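Local coordinates for Lmo0131 protein (Listeria monocytogenes, PDB 4Q6J), which has an EAL-domain TIM-barrel fold and is probably a phosphodiesterase acting on cyclic guanylate, at residues 58-61 against 65-68; 144-149 against 171-176; 235-240 against 247-252. All coordinates share one frame; numbering follows the deposited sequence. Where two conformers were deposited one is given.

How the contacts relate
The three contacts illustrate how one barrel fold uses different chemistry at different places on its rim and flanks. Contact 1 is partly buried and joins consecutive helices, 53-62 and 66-83, through one backbone bond and small apolar groups. Contact 2 lies at the surface and is almost wholly the work of a single lysine, which ties the end of helix 136-146 to the residues leading into strand 174-177. Contact 3, again partly buried, brings the end of helix 242-248 against the loop that follows strand 230-231, where polar side-chain ends gather at the carbonyl oxygen of Phe236, with a water and an ethanediol nearby. No two contacts touch; their centres lie 26 to 29 Å apart.

Contact 1: 58-61 against 65-68; sequences DDIV and ATRE
Ile60 and Ala65 meet where helix 53-62 gives way to helix 66-83, a short link between two consecutive helices. The polar part is a single backbone bond, Ala65 N to Ile60 O at 2.7 Å, nearly straight at the hydrogen (176°). It binds a carbonyl in the last turn of the first helix to the N-cap residue of the next.

The side-chain packing centres on one methyl. At chi1 -63° the Ile60 CG2 branch stands opposite the backbone N, facing the second helix. There it sits against the backbone at the helix start, with Ile60 CG2 3.4 Å from Thr66 N. The apolar touches come from the same methyl: Ile60 CG2 lies 4.0 Å from Ala65 CB. It also meets the Thr66 methyl, Ile60 CG2 to Thr66 CG2, at 3.6 Å. Val61 adds a looser touch through its own CG2 to Thr66 CG2.

Ile15 of helix 8-16 and Tyr20 of strand 20-29 pack on both Ile60 and Ala65, while Glu134 of a second subunit packs on Val61 and Thr66. The chemistry thus implies a division of labour: the backbone bond sets the path of the link, and the methyls pack at the junction, Ile60 CG2 against Ala65 and Thr66.

Contact 2: 144-149 against 171-176; sequences KIKDLG and PIDIVK
The end of the TIM barrel where helices finish and strands begin, at the N-terminal ends of the strands, supplies this contact: Lys146, in the last turn of helix 136-146, reaches across to Pro171 and Asp173, which follow helix 163-169 and lead into strand 174-177. The ammonium group does most of the work. Lys146 NZ donates to Pro171 O at 2.6 Å, coming from above the carbonyl plane and 36° out of it. Lys146 NZ also forms a salt bridge with Asp173, 3.0 Å from OD1, where it again stands above the plane, here that of the carboxylate. A weak bond from Lys146 NZ to Asp173 OD2, at 3.2 Å, completes the grip, so one charge serves both a side chain and a main-chain oxygen.

The lysine chain is otherwise extended but bends at chi3 (75°), which carries CE and NZ past the proline toward the carboxylate. On the way Lys146 CD rests against the Pro171 ring, 3.7 Å from CG, so the aliphatic part of the lysine packs while its tip binds. The two acidic oxygens are not equal in their duties: Asp173 OD2 also accepts a hydrogen bond from Val152 N, which would help fix the carboxylate in place and probably lowers its tendency to take up a proton.

After Lys146 the chain turns sharply. A type I turn from Lys146 to Gly149 and a Schellman motif finish the helix, with Gly149 N bonded to Lys146 O at 3.0 Å and Gly149 at positive phi. From there the chain enters strand 151-154, whose Val152 also touches the side chain of Lys146. Pro171 leans back on Asp139 and Leu142 of helix 136-146, and Ile174 starts the neighbouring parallel strand through backbone bonds to Val152 and Met154.

Contact 3: 235-240 against 247-252; sequences YFSRPL and QKYSIV. With EDO (1,2-ethanediol), chain R.
The Tyr249 ring presents its edge to the other segment: Ser237 CB and Phe236 O lie there, near the ring plane, while Lys248 CG stands over one face, offset toward the rim. Within the loop, the Phe236 ring has Tyr235 CD2 over one face. The guanidinium of Arg238 carries Leu240 CD2 on one face, 3.3 Å above its plane, and has O1 of an ethanediol at its edge, near that plane. These groups belong to the closing part of the EAL-type TIM barrel, where the loop after strand 230-231 runs into helix 242-248 and the chain then ends beside it.

The meeting point across the contact is the carbonyl oxygen of Phe236. Lys248 NZ comes within 2.9 Å of Phe236 O, and Tyr249 OH lies 3.0 Å from that oxygen but at a poor angle for a bond. Ser237 CB packs against the same hydroxyl, 3.6 Å from Tyr249 OH. Extension of the Lys248 chain, CG anti to the backbone N at chi1 -158°, brings its nitrogen to the loop. A weak bond within 247-252 runs from Lys248 NZ to Tyr249 OH.

Pro26 of strand 20-29 touches both Ser237 and Tyr249, so the strand borders the two segments together. Arg238 turns to another chain, its NE forming a salt bridge with Asp5 of a third subunit.

The ethanediol, probably from the crystallisation liquor, lies by the loop and takes a weak bond from Arg238 N through its O1. One water links the segments: it accepts from Lys248 NZ and donates to Ser237 OG at 2.8 Å. That same Ser237 OG, anti to the backbone N, donates in turn to Arg238 O at 2.9 Å, in the carbonyl plane and on a lone pair.

Contact 1: 58-61 against 65-68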
ATOM      1  N   ASP B  58       1.791  12.136  11.856  1.00 52.47           N
ATOM      2  CA  ASP B  58       0.440  12.281  11.375  1.00 54.99           C
ATOM      3  C   ASP B  58       0.090  13.740  11.428  1.00 52.71           C
ATOM      4  O   ASP B  58      -0.476  14.294  10.507  1.00 58.38           O
ATOM      5  CB  ASP B  58      -0.529  11.490  12.255  1.00 42.95           C
ATOM      6  CG  ASP B  58      -1.002  10.209  11.607  1.00 53.49           C
ATOM      7  OD1 ASP B  58      -0.756   9.131  12.174  1.00 60.10           O
ATOM      8  OD2 ASP B  58      -1.623  10.277  10.533  1.00 61.38           O
ATOM      9  N   ASP B  59       0.474  14.372  12.519  1.00 44.91           N
ATOM     10  CA  ASP B  59       0.147  15.755  12.742  1.00 37.32           C
ATOM     11  C   ASP B  59       0.778  16.687  11.694  1.00 42.94           C
ATOM     12  O   ASP B  59       0.136  17.611  11.237  1.00 40.71           O
ATOM     13  CB  ASP B  59       0.523  16.120  14.163  1.00 39.52           C
ATOM     14  CG  ASP B  59       0.022  15.104  15.159  1.00 40.68           C
ATOM     15  OD1 ASP B  59       0.786  14.200  15.541  1.00 52.41           O
ATOM     16  OD2 ASP B  59      -1.143  15.218  15.541  1.00 36.99           O
ATOM     17  N   ILE B  60       2.017  16.415  11.303  1.00 45.86           N
ATOM     18  CA  ILE B  60       2.723  17.277  10.355  1.00 29.58           C
ATOM     19  C   ILE B  60       2.029  17.362   8.990  1.00 34.86           C
ATOM     20  O   ILE B  60       1.835  18.430   8.457  1.00 31.89           O
ATOM     21  CB  ILE B  60       4.165  16.744  10.137  1.00 36.58           C
ATOM     22  CG1 ILE B  60       4.980  16.796  11.434  1.00 38.04           C
ATOM     23  CG2 ILE B  60       4.878  17.471   9.010  1.00 46.15           C
ATOM     24  CD1 ILE B  60       5.681  18.114  11.671  1.00 38.20           C
ATOM     25  N   VAL B  61       1.639  16.214   8.463  1.00 38.95           N
ATOM     26  CA  VAL B  61       0.838  16.097   7.262  1.00 28.70           C
ATOM     27  C   VAL B  61      -0.487  16.848   7.411  1.00 39.03           C
ATOM     28  O   VAL B  61      -0.800  17.730   6.622  1.00 45.22           O
ATOM     29  CB  VAL B  61       0.583  14.618   6.969  1.00 31.36           C
ATOM     30  CG1 VAL B  61      -0.590  14.445   6.032  1.00 26.76           C
ATOM     31  CG2 VAL B  61       1.856  13.954   6.437  1.00 30.25           C
ATOM     32  N   ALA B  65       2.778  20.731   7.411  1.00 19.52           N
ATOM     33  CA  ALA B  65       4.044  21.298   7.905  1.00 22.63           C
ATOM     34  C   ALA B  65       5.315  20.593   7.386  1.00 19.53           C
ATOM     35  O   ALA B  65       6.432  20.914   7.796  1.00 17.37           O
ATOM     36  CB  ALA B  65       4.045  21.324   9.444  1.00 24.28           C
ATOM     37  N   THR B  66       5.128  19.670   6.453  1.00 21.99           N
ATOM     38  CA  THR B  66       6.222  18.861   5.946  1.00 22.60           C
ATOM     39  C   THR B  66       7.310  19.741   5.340  1.00 20.48           C
ATOM     40  O   THR B  66       8.467  19.414   5.432  1.00 17.13           O
ATOM     41  CB  THR B  66       5.802  17.783   4.903  1.00 25.78           C
ATOM     42  OG1 THR B  66       4.986  18.356   3.895  1.00 39.24           O
ATOM     43  CG2 THR B  66       5.067  16.629   5.555  1.00 25.94           C
ATOM     44  N   ARG B  67       6.934  20.845   4.711  1.00 17.92           N
ATOM     45  CA  ARG B  67       7.928  21.681   4.083  1.00 16.86           C
ATOM     46  C   ARG B  67       8.824  22.372   5.105  1.00 19.50           C
ATOM     47  O   ARG B  67      10.048  22.371   4.942  1.00 17.96           O
ATOM     48  CB  ARG B  67       7.305  22.677   3.128  1.00 22.01           C
ATOM     49  CG  ARG B  67       8.357  23.517   2.422  1.00 18.94           C
ATOM     50  CD  ARG B  67       9.467  22.705   1.784  1.00 21.23           C
ATOM     51  NE  ARG B  67      10.494  23.614   1.296  1.00 20.78           N
ATOM     52  CZ  ARG B  67      10.507  24.163   0.082  1.00 28.40           C
ATOM     53  NH1 ARG B  67       9.574  23.873  -0.817  1.00 26.29           N
ATOM     54  NH2 ARG B  67      11.474  25.002  -0.248  1.00 28.37           N
ATOM     55  N   GLU B  68       8.202  22.946   6.138  0.69 16.93           N
ATOM     56  CA  GLU B  68       8.893  23.560   7.275  0.69 21.16           C
ATOM     57  C   GLU B  68       9.922  22.608   7.875  0.69 16.29           C
ATOM     58  O   GLU B  68      11.049  22.980   8.176  0.69 18.45           O
ATOM     59  CB  GLU B  68       7.887  23.926   8.380  0.69 20.21           C
ATOM     60  CG  GLU B  68       7.080  25.203   8.128  0.69 30.82           C
ATOM     61  CD  GLU B  68       5.689  24.956   7.548  0.69 26.10           C
ATOM     62  OE1 GLU B  68       4.828  25.826   7.750  0.69 24.04           O
ATOM     63  OE2 GLU B  68       5.458  23.923   6.879  0.69 25.28           O
TER

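Contact 2: 144-149 against 171-176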
ATOM      1  N   LYS B 144      21.583  16.432 -10.378  1.00 16.84           N
ATOM      2  CA  LYS B 144      21.917  17.856 -10.286  1.00 15.61           C
ATOM      3  C   LYS B 144      22.530  18.224  -8.971  1.00 15.72           C
ATOM      4  O   LYS B 144      23.404  19.087  -8.905  1.00 17.78           O
ATOM      5  CB  LYS B 144      20.698  18.728 -10.469  1.00 17.35           C
ATOM      6  CG  LYS B 144      20.283  18.835 -11.896  1.00 24.96           C
ATOM      7  CD  LYS B 144      18.915  19.449 -12.010  1.00 42.67           C
ATOM      8  CE  LYS B 144      18.399  19.309 -13.430  1.00 38.25           C
ATOM      9  NZ  LYS B 144      17.184  20.108 -13.638  1.00 36.75           N
ATOM     10  N   ILE B 145      22.059  17.601  -7.904  0.55 13.26           N
ATOM     11  CA  ILE B 145      22.640  17.886  -6.610  0.55 12.32           C
ATOM     12  C   ILE B 145      23.974  17.139  -6.492  0.55 13.42           C
ATOM     13  O   ILE B 145      24.931  17.654  -5.924  0.55 12.23           O
ATOM     14  CB  ILE B 145      21.676  17.572  -5.451  0.55 14.56           C
ATOM     15  CG1 ILE B 145      20.461  18.498  -5.523  0.55 12.67           C
ATOM     16  CG2 ILE B 145      22.343  17.789  -4.116  0.55 18.31           C
ATOM     17  CD1 ILE B 145      19.614  18.483  -4.300  0.55 10.33           C
ATOM     18  N   LYS B 146      24.046  15.945  -7.072  1.00 16.18           N
ATOM     19  CA  LYS B 146      25.304  15.201  -7.112  1.00 13.99           C
ATOM     20  C   LYS B 146      26.385  15.988  -7.868  1.00 11.16           C
ATOM     21  O   LYS B 146      27.561  15.856  -7.575  1.00 14.44           O
ATOM     22  CB  LYS B 146      25.118  13.822  -7.738  1.00 12.45           C
ATOM     23  CG  LYS B 146      24.296  12.870  -6.865  1.00 17.11           C
ATOM     24  CD  LYS B 146      24.396  11.427  -7.298  1.00 14.14           C
ATOM     25  CE  LYS B 146      25.747  10.851  -6.890  1.00 16.30           C
ATOM     26  NZ  LYS B 146      25.804   9.378  -7.031  1.00 14.37           N
ATOM     27  N   ASP B 147      25.977  16.825  -8.818  1.00 15.20           N
ATOM     28  CA  ASP B 147      26.916  17.662  -9.571  1.00 16.51           C
ATOM     29  C   ASP B 147      27.669  18.624  -8.669  1.00 16.02           C
ATOM     30  O   ASP B 147      28.676  19.167  -9.076  1.00 18.17           O
ATOM     31  CB  ASP B 147      26.210  18.483 -10.648  1.00 17.86           C
ATOM     32  CG  ASP B 147      25.666  17.627 -11.822  1.00 24.27           C
ATOM     33  OD1 ASP B 147      26.135  16.488 -12.037  1.00 33.33           O
ATOM     34  OD2 ASP B 147      24.772  18.123 -12.547  1.00 24.88           O
ATOM     35  N   LEU B 148      27.178  18.838  -7.453  1.00 16.99           N
ATOM     36  CA  LEU B 148      27.826  19.742  -6.516  1.00 13.99           C
ATOM     37  C   LEU B 148      28.803  19.001  -5.586  1.00 14.88           C
ATOM     38  O   LEU B 148      29.649  19.611  -4.932  1.00 15.45           O
ATOM     39  CB  LEU B 148      26.764  20.503  -5.704  1.00 15.78           C
ATOM     40  CG  LEU B 148      25.773  21.374  -6.494  1.00 18.64           C
ATOM     41  CD1 LEU B 148      24.561  21.771  -5.646  1.00 17.71           C
ATOM     42  CD2 LEU B 148      26.461  22.609  -7.105  1.00 18.81           C
ATOM     43  N   GLY B 149      28.683  17.685  -5.525  1.00 15.32           N
ATOM     44  CA  GLY B 149      29.576  16.884  -4.705  1.00 15.80           C
ATOM     45  C   GLY B 149      28.849  16.067  -3.660  1.00 13.76           C
ATOM     46  O   GLY B 149      29.438  15.191  -3.039  1.00 15.96           O
ATOM     47  N   PRO B 171      20.899   7.382  -8.781  1.00 14.20           N
ATOM     48  CA  PRO B 171      22.362   7.432  -8.686  1.00 15.58           C
ATOM     49  C   PRO B 171      22.873   7.255  -7.238  1.00 12.58           C
ATOM     50  O   PRO B 171      23.517   8.103  -6.661  1.00 15.27           O
ATOM     51  CB  PRO B 171      22.686   8.811  -9.254  1.00 14.00           C
ATOM     52  CG  PRO B 171      21.579   9.628  -8.795  1.00 14.32           C
ATOM     53  CD  PRO B 171      20.329   8.735  -8.871  1.00 12.68           C
ATOM     54  N   ILE B 172      22.588   6.087  -6.684  1.00 13.45           N
ATOM     55  CA  ILE B 172      22.855   5.773  -5.292  1.00 10.37           C
ATOM     56  C   ILE B 172      24.348   5.536  -5.005  1.00 12.70           C
ATOM     57  O   ILE B 172      25.024   4.821  -5.742  1.00 13.15           O
ATOM     58  CB  ILE B 172      22.042   4.523  -4.869  1.00 14.00           C
ATOM     59  CG1 ILE B 172      20.566   4.666  -5.241  1.00 12.38           C
ATOM     60  CG2 ILE B 172      22.185   4.274  -3.403  1.00 18.48           C
ATOM     61  CD1 ILE B 172      19.958   5.913  -4.727  1.00 15.07           C
ATOM     62  N   ASP B 173      24.851   6.164  -3.935  1.00 14.60           N
ATOM     63  CA  ASP B 173      26.220   5.974  -3.441  1.00 12.79           C
ATOM     64  C   ASP B 173      26.269   4.998  -2.253  1.00 12.86           C
ATOM     65  O   ASP B 173      27.216   4.237  -2.104  1.00 14.06           O
ATOM     66  CB  ASP B 173      26.825   7.297  -2.946  1.00 12.61           C
ATOM     67  CG  ASP B 173      26.941   8.343  -4.027  1.00 14.55           C
ATOM     68  OD1 ASP B 173      27.641   8.086  -5.025  1.00 17.16           O
ATOM     69  OD2 ASP B 173      26.353   9.424  -3.871  1.00 16.02           O
ATOM     70  N   ILE B 174      25.270   5.055  -1.385  1.00 12.69           N
ATOM     71  CA  ILE B 174      25.287   4.276  -0.150  1.00 12.87           C
ATOM     72  C   ILE B 174      23.950   3.560   0.058  1.00 11.74           C
ATOM     73  O   ILE B 174      22.877   4.151  -0.044  1.00 10.53           O
ATOM     74  CB  ILE B 174      25.598   5.169   1.080  1.00 16.20           C
ATOM     75  CG1 ILE B 174      27.021   5.723   1.017  1.00 16.86           C
ATOM     76  CG2 ILE B 174      25.374   4.425   2.379  1.00 12.38           C
ATOM     77  CD1 ILE B 174      27.053   7.209   1.181  1.00 27.32           C
ATOM     78  N   VAL B 175      24.041   2.263   0.313  1.00 12.39           N
ATOM     79  CA  VAL B 175      22.886   1.458   0.665  1.00 11.44           C
ATOM     80  C   VAL B 175      22.861   1.259   2.167  1.00 11.42           C
ATOM     81  O   VAL B 175      23.840   0.795   2.743  1.00 10.05           O
ATOM     82  CB  VAL B 175      22.949   0.082  -0.015  1.00 12.11           C
ATOM     83  CG1 VAL B 175      22.014  -0.913   0.673  1.00 14.52           C
ATOM     84  CG2 VAL B 175      22.654   0.224  -1.515  1.00 14.34           C
ATOM     85  N   LYS B 176      21.745   1.618   2.784  1.00 10.51           N
ATOM     86  CA  LYS B 176      21.552   1.438   4.207  1.00 10.16           C
ATOM     87  C   LYS B 176      20.554   0.308   4.442  1.00 12.91           C
ATOM     88  O   LYS B 176      19.557   0.160   3.721  1.00 15.16           O
ATOM     89  CB  LYS B 176      21.098   2.753   4.848  1.00 14.26           C
ATOM     90  CG  LYS B 176      21.992   3.900   4.409  1.00 12.02           C
ATOM     91  CD  LYS B 176      21.916   5.116   5.305  1.00 19.01           C
ATOM     92  CE  LYS B 176      22.492   4.857   6.690  1.00 14.48           C
ATOM     93  NZ  LYS B 176      21.912   5.806   7.672  1.00 14.14           N
TER

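Contact 3: 235-240 against 247-252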
ATOM      1  N   TYR B 235      25.211  -0.006  19.787  1.00 14.67           N
ATOM      2  CA  TYR B 235      26.518  -0.482  20.244  1.00 16.32           C
ATOM      3  C   TYR B 235      27.563   0.631  20.248  1.00 20.06           C
ATOM      4  O   TYR B 235      28.529   0.622  21.036  1.00 17.74           O
ATOM      5  CB  TYR B 235      26.996  -1.651  19.378  1.00 15.32           C
ATOM      6  CG  TYR B 235      28.301  -2.268  19.844  1.00 20.71           C
ATOM      7  CD1 TYR B 235      28.346  -3.065  20.977  1.00 26.89           C
ATOM      8  CD2 TYR B 235      29.488  -2.056  19.152  1.00 24.01           C
ATOM      9  CE1 TYR B 235      29.536  -3.629  21.414  1.00 23.87           C
ATOM     10  CE2 TYR B 235      30.687  -2.605  19.582  1.00 26.24           C
ATOM     11  CZ  TYR B 235      30.707  -3.397  20.719  1.00 34.25           C
ATOM     12  OH  TYR B 235      31.886  -3.964  21.175  1.00 36.39           O
ATOM     13  N   PHE B 236      27.366   1.585  19.355  1.00 18.54           N
ATOM     14  CA  PHE B 236      28.233   2.734  19.281  1.00 15.03           C
ATOM     15  C   PHE B 236      27.561   3.903  19.980  1.00 16.18           C
ATOM     16  O   PHE B 236      28.074   4.395  20.997  1.00 18.09           O
ATOM     17  CB  PHE B 236      28.588   3.000  17.828  1.00 13.85           C
ATOM     18  CG  PHE B 236      29.305   1.843  17.197  1.00 14.50           C
ATOM     19  CD1 PHE B 236      30.633   1.611  17.485  1.00 16.03           C
ATOM     20  CD2 PHE B 236      28.630   0.932  16.391  1.00 14.04           C
ATOM     21  CE1 PHE B 236      31.304   0.523  16.945  1.00 16.94           C
ATOM     22  CE2 PHE B 236      29.291  -0.167  15.845  1.00 16.67           C
ATOM     23  CZ  PHE B 236      30.632  -0.367  16.115  1.00 16.48           C
ATOM     24  N   SER B 237      26.399   4.317  19.480  1.00 12.17           N
ATOM     25  CA  SER B 237      25.646   5.403  20.131  1.00 16.00           C
ATOM     26  C   SER B 237      24.200   5.553  19.628  1.00 16.20           C
ATOM     27  O   SER B 237      23.962   5.575  18.422  1.00 16.05           O
ATOM     28  CB  SER B 237      26.383   6.746  19.962  1.00 14.16           C
ATOM     29  OG  SER B 237      25.773   7.783  20.714  1.00 17.94           O
ATOM     30  N   ARG B 238      23.245   5.671  20.553  1.00 14.38           N
ATOM     31  CA  ARG B 238      21.918   6.160  20.215  1.00 15.83           C
ATOM     32  C   ARG B 238      22.038   7.552  19.568  1.00 12.93           C
ATOM     33  O   ARG B 238      23.079   8.202  19.669  1.00 15.55           O
ATOM     34  CB  ARG B 238      21.100   6.272  21.488  1.00 15.84           C
ATOM     35  CG  ARG B 238      21.718   7.183  22.534  1.00 15.23           C
ATOM     36  CD  ARG B 238      21.156   6.899  23.917  1.00 27.12           C
ATOM     37  NE  ARG B 238      20.363   8.021  24.409  1.00 42.04           N
ATOM     38  CZ  ARG B 238      20.790   8.931  25.282  1.00 53.65           C
ATOM     39  NH1 ARG B 238      22.014   8.854  25.774  1.00 60.41           N
ATOM     40  NH2 ARG B 238      19.991   9.923  25.664  1.00 53.32           N
ATOM     41  N   PRO B 239      20.976   8.022  18.906  1.00 13.20           N
ATOM     42  CA  PRO B 239      21.025   9.407  18.422  1.00 14.36           C
ATOM     43  C   PRO B 239      21.040  10.421  19.582  1.00 14.00           C
ATOM     44  O   PRO B 239      20.369  10.205  20.586  1.00 21.05           O
ATOM     45  CB  PRO B 239      19.741   9.518  17.598  1.00 19.05           C
ATOM     46  CG  PRO B 239      19.418   8.096  17.243  1.00 17.18           C
ATOM     47  CD  PRO B 239      19.765   7.329  18.441  1.00 15.94           C
ATOM     48  N   LEU B 240      21.811  11.496  19.447  1.00 14.15           N
ATOM     49  CA  LEU B 240      22.011  12.474  20.524  1.00 13.70           C
ATOM     50  C   LEU B 240      22.051  13.886  19.961  1.00 14.33           C
ATOM     51  O   LEU B 240      22.381  14.070  18.785  1.00 14.40           O
ATOM     52  CB  LEU B 240      23.343  12.247  21.224  1.00 13.53           C
ATOM     53  CG  LEU B 240      23.534  10.967  22.002  1.00 17.71           C
ATOM     54  CD1 LEU B 240      24.994  10.835  22.311  1.00 16.66           C
ATOM     55  CD2 LEU B 240      22.680  10.993  23.258  1.00 19.12           C
ATOM     56  N   GLN B 247      30.505  15.751  23.836  1.00 19.60           N
ATOM     57  CA  GLN B 247      30.884  15.429  25.223  1.00 18.67           C
ATOM     58  C   GLN B 247      31.284  13.972  25.341  1.00 13.41           C
ATOM     59  O   GLN B 247      32.095  13.614  26.174  1.00 20.32           O
ATOM     60  CB  GLN B 247      29.773  15.797  26.208  1.00 19.36           C
ATOM     61  CG  GLN B 247      29.614  17.306  26.281  1.00 23.01           C
ATOM     62  CD  GLN B 247      28.350  17.803  26.948  1.00 38.62           C
ATOM     63  OE1 GLN B 247      27.485  17.028  27.351  1.00 40.87           O
ATOM     64  NE2 GLN B 247      28.240  19.124  27.064  1.00 43.37           N
ATOM     65  N   LYS B 248      30.745  13.139  24.456  1.00 18.44           N
ATOM     66  CA  LYS B 248      31.040  11.710  24.464  1.00 14.45           C
ATOM     67  C   LYS B 248      32.275  11.388  23.657  1.00 16.06           C
ATOM     68  O   LYS B 248      33.071  10.534  24.037  1.00 19.52           O
ATOM     69  CB  LYS B 248      29.839  10.893  23.950  1.00 24.16           C
ATOM     70  CG  LYS B 248      29.874   9.447  24.430  1.00 28.48           C
ATOM     71  CD  LYS B 248      28.899   8.508  23.731  1.00 20.96           C
ATOM     72  CE  LYS B 248      29.193   7.079  24.153  1.00 22.96           C
ATOM     73  NZ  LYS B 248      28.491   6.061  23.333  1.00 35.84           N
ATOM     74  N   TYR B 249      32.414  12.086  22.538  1.00 26.48           N
ATOM     75  CA  TYR B 249      33.491  11.884  21.583  1.00 17.98           C
ATOM     76  C   TYR B 249      34.183  13.206  21.390  1.00 22.11           C
ATOM     77  O   TYR B 249      33.728  14.042  20.610  1.00 32.33           O
ATOM     78  CB  TYR B 249      32.928  11.462  20.237  1.00 18.42           C
ATOM     79  CG  TYR B 249      32.131  10.185  20.284  1.00 19.49           C
ATOM     80  CD1 TYR B 249      32.760   8.964  20.430  1.00 19.12           C
ATOM     81  CD2 TYR B 249      30.752  10.205  20.169  1.00 16.89           C
ATOM     82  CE1 TYR B 249      32.034   7.798  20.467  1.00 18.62           C
ATOM     83  CE2 TYR B 249      30.026   9.050  20.196  1.00 19.42           C
ATOM     84  CZ  TYR B 249      30.672   7.845  20.347  1.00 18.94           C
ATOM     85  OH  TYR B 249      29.940   6.685  20.371  1.00 20.13           O
ATOM     86  N   SER B 250      35.285  13.397  22.103  1.00 28.91           N
ATOM     87  CA  SER B 250      36.014  14.651  22.050  1.00 33.60           C
ATOM     88  C   SER B 250      36.656  14.863  20.687  1.00 31.17           C
ATOM     89  O   SER B 250      37.119  15.963  20.397  1.00 21.93           O
ATOM     90  CB  SER B 250      37.087  14.666  23.130  1.00 36.53           C
ATOM     91  OG  SER B 250      37.908  13.525  23.006  1.00 33.65           O
ATOM     92  N   ILE B 251      36.689  13.794  19.879  1.00 29.20           N
ATOM     93  CA  ILE B 251      37.152  13.821  18.493  1.00 26.16           C
ATOM     94  C   ILE B 251      36.341  14.807  17.662  1.00 26.75           C
ATOM     95  O   ILE B 251      36.865  15.450  16.755  1.00 37.17           O
ATOM     96  CB  ILE B 251      37.077  12.400  17.828  1.00 30.68           C
ATOM     97  CG1 ILE B 251      37.483  12.441  16.352  1.00 32.99           C
ATOM     98  CG2 ILE B 251      35.669  11.813  17.906  1.00 32.21           C
ATOM     99  CD1 ILE B 251      38.820  13.062  16.087  1.00 32.28           C
ATOM    100  N   VAL B 252      35.062  14.932  17.990  1.00 18.25           N
ATOM    101  CA  VAL B 252      34.117  15.617  17.127  1.00 19.05           C
ATOM    102  C   VAL B 252      34.073  17.068  17.516  1.00 29.73           C
ATOM    103  O   VAL B 252      34.335  17.924  16.682  1.00 26.46           O
ATOM    104  CB  VAL B 252      32.722  15.031  17.251  1.00 19.71           C
ATOM    105  CG1 VAL B 252      31.776  15.857  16.427  1.00 14.54           C
ATOM    106  CG2 VAL B 252      32.708  13.578  16.818  1.00 13.96           C
ATOM    107  OXT VAL B 252      33.814  17.393  18.674  1.00 36.03           O
TER
HETATM  108  C1  EDO R 307      24.274   3.924  23.257  1.00 37.45           C
HETATM  109  O1  EDO R 307      23.680   5.112  23.774  1.00 38.03           O
HETATM  110  C2  EDO R 307      25.327   3.498  24.262  1.00 49.70           C
HETATM  111  O2  EDO R 307      26.049   2.357  23.797  1.00 66.19           O
HETATM  112  O   HOH W   1      25.909   7.640  23.531  1.00 23.82           O